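Local coordinates for protein Ser-thr phosphatase MSPP (Mycobacterium smegmatis, PDB 2JFR) that probably removes phosphate from phosphoserine and phosphothreonine in proteins, as a metal-dependent PPM-family (PP2C-type) phosphatase that binds manganese and magnesium, at residues P61-D64 with G65-A69; V70-A73 with N74-V77. All blocks are in the same frame, centred on the assembly; numbering follows the deposited sequence. Where two conformers were deposited one is given.

Interaction 1. Residues P61-D64 with G65-A69; sequences PDRD and GLLEA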
ATOM      1  N   PRO A  61      18.607   0.164   7.966  1.00 16.91           N
ATOM      2  CA  PRO A  61      17.296  -0.390   8.333  1.00 16.66           C
ATOM      3  C   PRO A  61      16.835   0.100   9.694  1.00 16.62           C
ATOM      4  O   PRO A  61      16.831  -0.645  10.702  1.00 18.70           O
ATOM      5  CB  PRO A  61      17.518  -1.912   8.294  1.00 17.39           C
ATOM      6  CG  PRO A  61      18.974  -2.067   8.650  1.00 18.12           C
ATOM      7  CD  PRO A  61      19.645  -0.890   7.936  1.00 17.59           C
ATOM      8  N   ASP A  62      16.478   1.345   9.775  1.00 16.67           N
ATOM      9  CA  ASP A  62      15.900   1.954  10.965  1.00 17.00           C
ATOM     10  C   ASP A  62      14.877   2.972  10.480  1.00 16.40           C
ATOM     11  O   ASP A  62      14.672   3.157   9.298  1.00 16.61           O
ATOM     12  CB  ASP A  62      16.924   2.574  11.915  1.00 17.75           C
ATOM     13  CG  ASP A  62      17.648   3.781  11.428  1.00 18.21           C
ATOM     14  OD1 ASP A  62      17.542   4.170  10.262  1.00 19.90           O
ATOM     15  OD2 ASP A  62      18.376   4.391  12.271  1.00 22.93           O
ATOM     16  N   ARG A  63      14.211   3.654  11.423  1.00 16.90           N
ATOM     17  CA  ARG A  63      13.157   4.595  11.020  1.00 16.55           C
ATOM     18  C   ARG A  63      13.687   5.673  10.105  1.00 16.32           C
ATOM     19  O   ARG A  63      13.138   5.986   9.056  1.00 16.73           O
ATOM     20  CB  ARG A  63      12.501   5.177  12.280  1.00 17.88           C
ATOM     21  CG  ARG A  63      11.625   6.373  11.934  1.00 17.74           C
ATOM     22  CD  ARG A  63      10.761   6.795  13.073  1.00 20.82           C
ATOM     23  NE  ARG A  63      10.057   8.039  12.797  1.00 22.89           N
ATOM     24  CZ  ARG A  63       8.888   8.390  13.284  1.00 19.56           C
ATOM     25  NH1 ARG A  63       8.233   7.582  14.042  1.00 20.81           N
ATOM     26  NH2 ARG A  63       8.404   9.564  12.941  1.00 22.34           N
ATOM     27  N   ASP A  64      14.791   6.323  10.509  1.00 17.25           N
ATOM     28  CA  ASP A  64      15.307   7.411   9.687  1.00 17.72           C
ATOM     29  C   ASP A  64      15.764   6.919   8.326  1.00 17.02           C
ATOM     30  O   ASP A  64      15.602   7.601   7.324  1.00 17.69           O
ATOM     31  CB  ASP A  64      16.500   8.058  10.388  1.00 22.40           C
ATOM     32  CG  ASP A  64      16.082   8.980  11.515  1.00 30.76           C
ATOM     33  OD1 ASP A  64      14.899   9.270  11.679  1.00 34.50           O
ATOM     34  OD2 ASP A  64      16.992   9.455  12.242  1.00 41.48           O
ATOM     35  N   GLY A  65      16.319   5.701   8.293  1.00 17.25           N
ATOM     36  CA  GLY A  65      16.732   5.104   7.045  1.00 16.98           C
ATOM     37  C   GLY A  65      15.613   4.791   6.127  1.00 16.42           C
ATOM     38  O   GLY A  65      15.724   4.924   4.900  1.00 17.60           O
ATOM     39  N   LEU A  66      14.503   4.365   6.672  1.00 16.42           N
ATOM     40  CA  LEU A  66      13.298   4.126   5.887  1.00 16.34           C
ATOM     41  C   LEU A  66      12.793   5.412   5.304  1.00 16.06           C
ATOM     42  O   LEU A  66      12.457   5.486   4.116  1.00 16.18           O
ATOM     43  CB  LEU A  66      12.226   3.448   6.758  1.00 16.27           C
ATOM     44  CG  LEU A  66      10.886   3.198   6.083  1.00 16.50           C
ATOM     45  CD1 LEU A  66      11.074   2.327   4.871  1.00 18.54           C
ATOM     46  CD2 LEU A  66       9.887   2.627   7.054  1.00 18.59           C
ATOM     47  N   LEU A  67      12.740   6.448   6.121  1.00 16.25           N
ATOM     48  CA  LEU A  67      12.278   7.745   5.620  1.00 16.63           C
ATOM     49  C   LEU A  67      13.197   8.270   4.536  1.00 16.37           C
ATOM     50  O   LEU A  67      12.752   8.817   3.516  1.00 17.02           O
ATOM     51  CB  LEU A  67      12.099   8.761   6.744  1.00 17.60           C
ATOM     52  CG  LEU A  67      10.990   8.416   7.694  1.00 22.22           C
ATOM     53  CD1 LEU A  67      11.094   9.293   8.933  1.00 23.09           C
ATOM     54  CD2 LEU A  67       9.648   8.590   7.010  1.00 33.46           C
ATOM     55  N   GLU A  68      14.506   8.123   4.728  1.00 16.47           N
ATOM     56  CA  GLU A  68      15.507   8.504   3.719  0.62 17.14           C
ATOM     57  C   GLU A  68      15.293   7.716   2.421  1.00 16.65           C
ATOM     58  O   GLU A  68      15.402   8.265   1.338  1.00 17.30           O
ATOM     59  CB  GLU A  68      16.921   8.326   4.222  0.62 17.46           C
ATOM     60  CG  GLU A  68      17.972   8.836   3.250  0.62 21.77           C
ATOM     61  CD  GLU A  68      17.839  10.192   2.663  0.62 25.87           C
ATOM     62  OE1 GLU A  68      17.212  11.159   3.157  0.62 34.44           O
ATOM     63  OE2 GLU A  68      18.454  10.438   1.582  0.62 35.96           O
ATOM     64  N   ALA A  69      15.000   6.434   2.562  1.00 16.21           N
ATOM     65  CA  ALA A  69      14.808   5.579   1.383  1.00 16.16           C
ATOM     66  C   ALA A  69      13.589   6.013   0.603  1.00 15.87           C
ATOM     67  O   ALA A  69      13.595   5.974  -0.629  1.00 16.57           O
ATOM     68  CB  ALA A  69      14.693   4.139   1.823  1.00 16.75           C
TER
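The backbone of D62, R63 and D64 turns directly into the first turns of helix 63-81: the carbonyl oxygens D62 O, R63 O and D64 O accept from L66 N, L67 N and E68 N at 2.9, 3.0 and 2.9 Å, the i to i+4 pattern of an alpha-helix. D62 is the N-cap residue. Its carboxylate folds back over the helix start, and OD1 accepts from G65 N at 2.8 Å, nearly in line with its own C-O bond, with an N-H...O angle of 150°. The torsion behind this is chi1 of 68°, which sets CG between the backbone N and the carbonyl carbon and swings OD1 over the first turn. The same oxygen lies 3.4 Å from G65 CA, where glycine offers no side chain to obstruct it.

One helical turn apart, R63 and L67 run side by side in the same direction. R63 is extended from CG to NE, and L67 CD1 comes within 4.2 Å of R63 NE. Both side chains also touch V170 of strand 169-172, while L66 packs against L53 and F57 of helix 42-59, so the start of this helix is wedged between sheet and helix. The D62 carboxylate occupies a backbone N-H that lacks an i-4 helical partner, and its negative charge at the amino end would be expected to interact favourably with the helix dipole.

Interaction 2. Residues V70-A73 with N74-V77; sequences VQQA and NLRV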
ATOM      1  N   VAL A  70      12.537   6.453   1.300  1.00 16.13           N
ATOM      2  CA  VAL A  70      11.364   6.968   0.613  1.00 15.99           C
ATOM      3  C   VAL A  70      11.713   8.269  -0.120  1.00 16.65           C
ATOM      4  O   VAL A  70      11.286   8.468  -1.253  1.00 17.06           O
ATOM      5  CB  VAL A  70      10.217   7.150   1.612  1.00 17.67           C
ATOM      6  CG1 VAL A  70       9.028   7.906   0.973  1.00 19.33           C
ATOM      7  CG2 VAL A  70       9.758   5.774   2.141  1.00 18.34           C
ATOM      8  N   GLN A  71      12.490   9.156   0.504  1.00 16.80           N
ATOM      9  CA  GLN A  71      12.930  10.348  -0.139  1.00 17.48           C
ATOM     10  C   GLN A  71      13.756  10.022  -1.365  1.00 16.98           C
ATOM     11  O   GLN A  71      13.590  10.649  -2.423  1.00 18.14           O
ATOM     12  CB  GLN A  71      13.779  11.204   0.789  1.00 20.38           C
ATOM     13  CG  GLN A  71      13.053  11.806   1.984  1.00 24.83           C
ATOM     14  CD  GLN A  71      12.062  12.849   1.526  1.00 28.24           C
ATOM     15  OE1 GLN A  71      12.294  13.714   0.699  1.00 37.36           O
ATOM     16  NE2 GLN A  71      10.886  12.781   2.071  1.00 26.63           N
ATOM     17  N   GLN A  72      14.660   9.059  -1.280  1.00 17.00           N
ATOM     18  CA  GLN A  72      15.474   8.705  -2.411  0.76 17.60           C
ATOM     19  C   GLN A  72      14.637   8.084  -3.517  1.00 16.78           C
ATOM     20  O   GLN A  72      14.899   8.334  -4.697  1.00 17.93           O
ATOM     21  CB  GLN A  72      16.569   7.761  -1.937  0.76 20.57           C
ATOM     22  CG  GLN A  72      17.651   8.508  -1.145  0.76 23.03           C
ATOM     23  CD  GLN A  72      18.162   9.804  -1.857  0.76 30.65           C
ATOM     24  OE1 GLN A  72      18.578   9.805  -3.007  0.76 32.85           O
ATOM     25  NE2 GLN A  72      18.020  10.995  -1.212  0.76 51.52           N
ATOM     26  N   ALA A  73      13.642   7.296  -3.171  1.00 16.29           N
ATOM     27  CA  ALA A  73      12.740   6.727  -4.158  1.00 16.11           C
ATOM     28  C   ALA A  73      12.018   7.846  -4.918  1.00 15.75           C
ATOM     29  O   ALA A  73      11.909   7.821  -6.139  1.00 16.52           O
ATOM     30  CB  ALA A  73      11.742   5.775  -3.519  1.00 16.71           C
ATOM     31  N   ASN A  74      11.520   8.842  -4.168  1.00 15.41           N
ATOM     32  CA  ASN A  74      10.877   9.988  -4.809  1.00 15.62           C
ATOM     33  C   ASN A  74      11.813  10.662  -5.810  1.00 15.97           C
ATOM     34  O   ASN A  74      11.417  10.947  -6.931  1.00 16.74           O
ATOM     35  CB  ASN A  74      10.428  10.973  -3.727  1.00 15.52           C
ATOM     36  CG  ASN A  74       9.766  12.150  -4.354  1.00 16.15           C
ATOM     37  OD1 ASN A  74       8.699  12.022  -4.934  1.00 16.43           O
ATOM     38  ND2 ASN A  74      10.418  13.308  -4.279  1.00 17.33           N
ATOM     39  N   LEU A  75      13.013  10.952  -5.361  1.00 17.14           N
ATOM     40  CA  LEU A  75      13.936  11.703  -6.208  0.58 18.45           C
ATOM     41  C   LEU A  75      14.294  10.879  -7.441  1.00 18.14           C
ATOM     42  O   LEU A  75      14.371  11.435  -8.532  1.00 19.88           O
ATOM     43  CB  LEU A  75      15.165  12.116  -5.408  0.58 19.37           C
ATOM     44  CG  LEU A  75      16.129  13.015  -6.183  0.58 28.34           C
ATOM     45  CD1 LEU A  75      15.444  14.322  -6.555  0.58 38.46           C
ATOM     46  CD2 LEU A  75      17.361  13.268  -5.335  0.58 36.68           C
ATOM     47  N   ARG A  76      14.535   9.612  -7.280  1.00 18.48           N
ATOM     48  CA  ARG A  76      14.941   8.789  -8.421  0.63 19.02           C
ATOM     49  C   ARG A  76      13.831   8.682  -9.425  1.00 18.43           C
ATOM     50  O   ARG A  76      14.069   8.824 -10.624  1.00 20.09           O
ATOM     51  CB  ARG A  76      15.408   7.392  -7.969  0.63 19.47           C
ATOM     52  CG  ARG A  76      16.067   6.611  -9.059  0.63 23.44           C
ATOM     53  CD  ARG A  76      17.424   7.207  -9.461  0.63 35.04           C
ATOM     54  NE  ARG A  76      17.799   7.071 -10.857  0.63 43.70           N
ATOM     55  CZ  ARG A  76      18.159   8.004 -11.732  0.63 46.88           C
ATOM     56  NH1 ARG A  76      18.221   9.297 -11.439  0.63 41.56           N
ATOM     57  NH2 ARG A  76      18.478   7.631 -12.969  0.63 48.71           N
ATOM     58  N   VAL A  77      12.584   8.465  -8.987  1.00 17.10           N
ATOM     59  CA  VAL A  77      11.469   8.436  -9.921  1.00 16.68           C
ATOM     60  C   VAL A  77      11.299   9.758 -10.614  1.00 16.70           C
ATOM     61  O   VAL A  77      11.079   9.814 -11.818  1.00 18.17           O
ATOM     62  CB  VAL A  77      10.205   7.944  -9.241  1.00 16.73           C
ATOM     63  CG1 VAL A  77       9.024   8.005 -10.211  1.00 16.93           C
ATOM     64  CG2 VAL A  77      10.357   6.515  -8.703  1.00 17.59           C
TER
HETATM   65  O   HOH W   1      12.595  13.448  -2.399  1.00 24.67           O
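V70-A73 and N74-V77 are successive turns in the middle and later part of helix 63-81, joined by four i to i+4 hydrogen bonds of 2.9 to 3.0 Å: V70 O from N74 N, Q71 O from L75 N, Q72 O from R76 N, and A73 O from V77 N. Their N-H...O angles lie between 161° and 172°, evidence of an undistorted helix.

N74 carries the polar side-chain part of the contact. With CG anti to the backbone N (chi1 -180°), its amide leads away from the preceding turn, although CB stays 3.4 Å from Q71 O. A water accepts from N74 ND2 at 2.9 Å and lies 3.0 Å from Q71 O, to which it can donate, though it has more acceptors in reach than protons; that carbonyl is already bonded to L75 N. Beyond the helix, N74 OD1 accepts from G161 N and ND2 donates to G163 O, while Q71 NE2 reaches I166 O.

On another flank, in the modelled conformers, Q72 NE2 bonds back to E68 OE2 and R76 NH1 makes a salt bridge with E79 OE1. Toward helix 42-59, V77 sets CG2 3.3 Å from A73 O, and its side chain packs on A45 and T48 of that helix and on L160.

Both polar ends of the buried N74 amide are therefore engaged, and these bonds fix which end is oxygen and which is nitrogen. The chemistry implies that this turn is tied to the loop containing G161 and G163 by directional bonds as well as by packing.

Interaction 1 closes at A69 and interaction 2 opens at V70, so the two run in series along helix 63-81, their centres 12 Å apart and on the same side of the chain's centre. Both lean on helix 42-59, where L66, A69 and V70 all touch L53. Their other neighbours differ: the capped 61-69 end packs on strands 106-110 and 169-172 of one five-stranded antiparallel sheet, whereas 70-77 faces the loop residues L160 and I166. One helix thus connects the sheet flank, away from the annotated sites, with the 160-166 loop region. V77 lies nearer the metals, about 13 Å from a bound magnesium ion, without direct contact.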